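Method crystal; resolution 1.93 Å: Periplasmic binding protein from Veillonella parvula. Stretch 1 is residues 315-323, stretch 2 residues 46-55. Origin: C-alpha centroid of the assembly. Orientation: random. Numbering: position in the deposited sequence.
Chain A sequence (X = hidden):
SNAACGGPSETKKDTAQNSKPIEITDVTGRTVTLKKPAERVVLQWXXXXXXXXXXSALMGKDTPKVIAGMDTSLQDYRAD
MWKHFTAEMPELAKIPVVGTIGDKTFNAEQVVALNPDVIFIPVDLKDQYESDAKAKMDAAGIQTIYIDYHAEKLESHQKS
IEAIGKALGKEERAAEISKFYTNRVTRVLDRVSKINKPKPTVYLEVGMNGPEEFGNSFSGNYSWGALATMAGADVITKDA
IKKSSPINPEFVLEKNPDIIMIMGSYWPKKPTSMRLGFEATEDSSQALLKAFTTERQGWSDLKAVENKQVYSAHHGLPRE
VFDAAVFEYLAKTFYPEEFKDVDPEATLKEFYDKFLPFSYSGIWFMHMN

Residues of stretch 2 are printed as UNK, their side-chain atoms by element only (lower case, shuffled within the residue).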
# COMPACT_ATOMS: atom_id res chain seq x y z
N HIS A 315 -4.50 -0.61 -6.15
CA HIS A 315 -4.66 0.50 -5.21
C HIS A 315 -4.10 0.22 -3.82
O HIS A 315 -3.77 1.15 -3.07
CB HIS A 315 -6.15 0.86 -5.12
CG HIS A 315 -6.44 2.19 -4.49
ND1 HIS A 315 -5.69 3.32 -4.74
CD2 HIS A 315 -7.44 2.58 -3.65
CE1 HIS A 315 -6.20 4.34 -4.07
NE2 HIS A 315 -7.26 3.92 -3.40
N GLY A 316 -3.98 -1.06 -3.46
CA GLY A 316 -3.57 -1.43 -2.12
C GLY A 316 -2.09 -1.73 -1.98
O GLY A 316 -1.62 -2.17 -0.93
N LEU A 317 -1.34 -1.52 -3.06
CA LEU A 317 0.09 -1.76 -3.03
C LEU A 317 0.94 -0.62 -2.43
O LEU A 317 1.97 -0.91 -1.80
CB LEU A 317 0.63 -2.16 -4.41
CG LEU A 317 0.17 -3.51 -4.98
CD1 LEU A 317 0.64 -3.68 -6.43
CD2 LEU A 317 0.69 -4.67 -4.11
N PRO A 318 0.54 0.66 -2.60
CA PRO A 318 1.31 1.74 -1.96
C PRO A 318 1.25 1.75 -0.43
O PRO A 318 0.52 0.97 0.19
CB PRO A 318 0.63 3.00 -2.48
CG PRO A 318 0.12 2.60 -3.85
CD PRO A 318 -0.41 1.20 -3.60
N ARG A 319 2.01 2.68 0.16
CA ARG A 319 2.14 2.81 1.62
C ARG A 319 2.31 1.46 2.32
O ARG A 319 1.71 1.21 3.38
CB ARG A 319 1.03 3.70 2.25
CG ARG A 319 -0.44 3.41 1.85
CD ARG A 319 -1.08 2.27 2.67
NE ARG A 319 -2.50 2.06 2.33
CZ ARG A 319 -2.95 1.11 1.51
NH1 ARG A 319 -2.09 0.28 0.93
NH2 ARG A 319 -4.25 0.99 1.27
N GLU A 320 3.16 0.61 1.75
CA GLU A 320 3.41 -0.71 2.32
C GLU A 320 4.85 -1.16 2.14
O GLU A 320 5.59 -0.62 1.32
CB GLU A 320 2.48 -1.78 1.72
CG GLU A 320 1.20 -2.07 2.54
CD GLU A 320 1.49 -2.62 3.94
OE1 GLU A 320 2.67 -2.96 4.25
OE2 GLU A 320 0.52 -2.73 4.74
N VAL A 321 5.20 -2.19 2.91
CA VAL A 321 6.56 -2.72 2.91
C VAL A 321 6.98 -3.21 1.53
O VAL A 321 8.17 -3.17 1.19
CB VAL A 321 6.72 -3.83 3.98
CG1 VAL A 321 5.83 -5.04 3.64
CG2 VAL A 321 8.19 -4.25 4.13
N PHE A 322 6.01 -3.66 0.72
CA PHE A 322 6.33 -4.17 -0.61
C PHE A 322 6.12 -3.15 -1.75
O PHE A 322 6.11 -3.53 -2.93
CB PHE A 322 5.56 -5.48 -0.91
CG PHE A 322 4.07 -5.40 -0.62
CD1 PHE A 322 3.32 -4.27 -0.95
CD2 PHE A 322 3.40 -6.49 -0.04
CE1 PHE A 322 1.96 -4.20 -0.68
CE2 PHE A 322 2.03 -6.43 0.23
CZ PHE A 322 1.31 -5.28 -0.09
N ASP A 323 5.97 -1.86 -1.41
CA ASP A 323 5.60 -0.87 -2.43
C ASP A 323 6.72 -0.46 -3.39
O ASP A 323 6.50 0.35 -4.29
CB ASP A 323 4.84 0.36 -1.85
CG ASP A 323 5.74 1.37 -1.14
OD1 ASP A 323 6.99 1.35 -1.26
OD2 ASP A 323 5.16 2.21 -0.41
N UNK A 46 -4.18 -3.32 9.14
CA UNK A 46 -3.58 -4.44 8.41
C UNK A 46 -3.84 -4.34 6.91
O UNK A 46 -4.97 -4.12 6.46
c UNK A 46 -4.06 -5.78 8.98
o UNK A 46 -3.56 -5.93 10.30
N UNK A 47 -2.77 -4.47 6.13
CA UNK A 47 -2.87 -4.37 4.69
C UNK A 47 -2.98 -2.93 4.22
O UNK A 47 -3.19 -2.68 3.02
N UNK A 48 -2.84 -1.99 5.15
CA UNK A 48 -2.98 -0.57 4.81
C UNK A 48 -1.91 0.30 5.49
O UNK A 48 -2.20 1.41 5.94
c UNK A 48 -4.38 -0.08 5.19
N UNK A 49 -0.68 -0.20 5.55
CA UNK A 49 0.38 0.60 6.13
C UNK A 49 0.59 0.36 7.62
O UNK A 49 1.51 0.92 8.22
N UNK A 50 -0.27 -0.47 8.22
CA UNK A 50 0.01 -0.99 9.56
C UNK A 50 1.07 -2.08 9.45
O UNK A 50 1.50 -2.42 8.34
N UNK A 51 1.48 -2.67 10.58
CA UNK A 51 2.63 -3.60 10.54
C UNK A 51 2.35 -4.99 9.96
O UNK A 51 3.31 -5.72 9.74
c UNK A 51 0.98 -2.45 11.95
c UNK A 51 1.68 -3.56 12.73
c UNK A 51 3.00 -3.72 12.03
N UNK A 52 1.09 -5.36 9.71
CA UNK A 52 0.77 -6.75 9.34
C UNK A 52 1.68 -7.40 8.30
O UNK A 52 2.24 -8.47 8.53
c UNK A 52 -1.59 -10.84 7.43
c UNK A 52 -1.24 -9.32 9.27
c UNK A 52 -1.08 -8.53 7.01
c UNK A 52 -1.37 -9.80 6.54
c UNK A 52 -1.02 -8.27 8.38
c UNK A 52 -0.69 -6.89 8.89
c UNK A 52 -1.53 -10.60 8.80
N UNK A 53 1.81 -6.77 7.13
CA UNK A 53 2.64 -7.36 6.08
C UNK A 53 4.11 -7.41 6.49
O UNK A 53 4.81 -8.37 6.16
c UNK A 53 1.39 -7.10 3.90
c UNK A 53 0.34 -6.28 3.54
c UNK A 53 -0.69 -6.74 2.73
c UNK A 53 0.37 -8.89 2.63
c UNK A 53 1.40 -8.41 3.44
c UNK A 53 -0.67 -8.05 2.28
c UNK A 53 2.50 -6.59 4.77
N UNK A 54 4.59 -6.38 7.18
CA UNK A 54 5.97 -6.42 7.69
C UNK A 54 6.16 -7.56 8.68
O UNK A 54 7.14 -8.33 8.60
o UNK A 54 6.09 -4.03 7.35
c UNK A 54 7.85 -5.06 8.68
c UNK A 54 6.37 -5.07 8.30
N UNK A 55 5.23 -7.70 9.62
CA UNK A 55 5.34 -8.76 10.61
C UNK A 55 5.32 -10.14 9.93
O UNK A 55 6.14 -11.01 10.27
c UNK A 55 4.24 -8.64 11.69
c UNK A 55 3.38 -7.08 13.59
c UNK A 55 4.23 -9.84 12.61
c UNK A 55 4.45 -7.35 12.49
O HOH W 1 0.08 -4.31 6.75
O HOH W 2 -3.11 -4.02 0.70
O HOH W 3 -3.71 3.56 4.39
O HOH W 4 3.50 -3.66 6.83

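Position 46 carries one carbon and then one oxygen, and its CA-to-CB bond points away from the other stretch. It touches nothing there; a carbon bearing a lone oxygen is Ser46.

Position 47 has no side-chain atoms, so it is Gly47, and its phi of 78° suits that choice. Its carbonyl O shares water 2 with Gly316 O, at 2.7 Å and 2.9 Å from the water; two acceptors, 4.3 Å apart, are reconciled by one donor.

Position 48 shows a single carbon, hence Ala48. Its CB points away overall yet lies 4.0 Å from Arg319 NE, and its CA sits over one face of the guanidinium.

At 49 there is again no side chain. A CB here would be jammed against the carbonyl of the residue before and would stand 3.1 Å from Arg319 O, so backbone and neighbor agree on Gly49. The bare backbone lets CA come within 3.1 Å of Arg319 O, while Gly49 N donates a 2.9 Å hydrogen bond to Glu320 OE2.

Position 50 is bare as well: Gly50. A CB would clash with the ring carbon bonded to the next backbone N, at 3.0 Å.

At 51, three carbons close a ring onto the backbone N, which defines Pro51. It makes no contact across, but its O receives the amide of position 55 at 2.8 Å from N to O.

Position 52 has one carbon and then a six-carbon ring, with no polar atom: Phe52, out of contact.

Position 53 has the same composition but points toward stretch 1. This is Phe53, whose ring face receives the edge of Phe322, with centroids 4.7 Å apart and planes at 58°. Its CB packs 3.8 Å from Val321 CG1.

Position 54 forks into one oxygen and one carbon, as in Thr54; its OG1 lies 3.4 Å from Val321 CB.

Position 55 has four carbons, forked at the first with one arm two carbons long: Ile55, out of reach.

The contact works by setting a carboxylate against a glycine-rich loop. Glu320 OE2 takes the amide of Gly49 and a 2.6 Å hydrogen bond from water 1, which also accepts from Gly47 N and Phe53 N. Glu320 OE1 accepts from Val321 N at 3.0 Å and from water 4 at 2.8 Å, and that water accepts from Thr54 N. Arg319 NH1 is held by Pro318 O at 2.8 Å, while its NE reaches Ala48 O through water 3. Beside this polar network, Val321 and Phe322 pack against Phe53. The rule is close backbone approach, water-filled gaps and an aromatic flank.

Stretch 2 46-55: SGAGGPFFTI
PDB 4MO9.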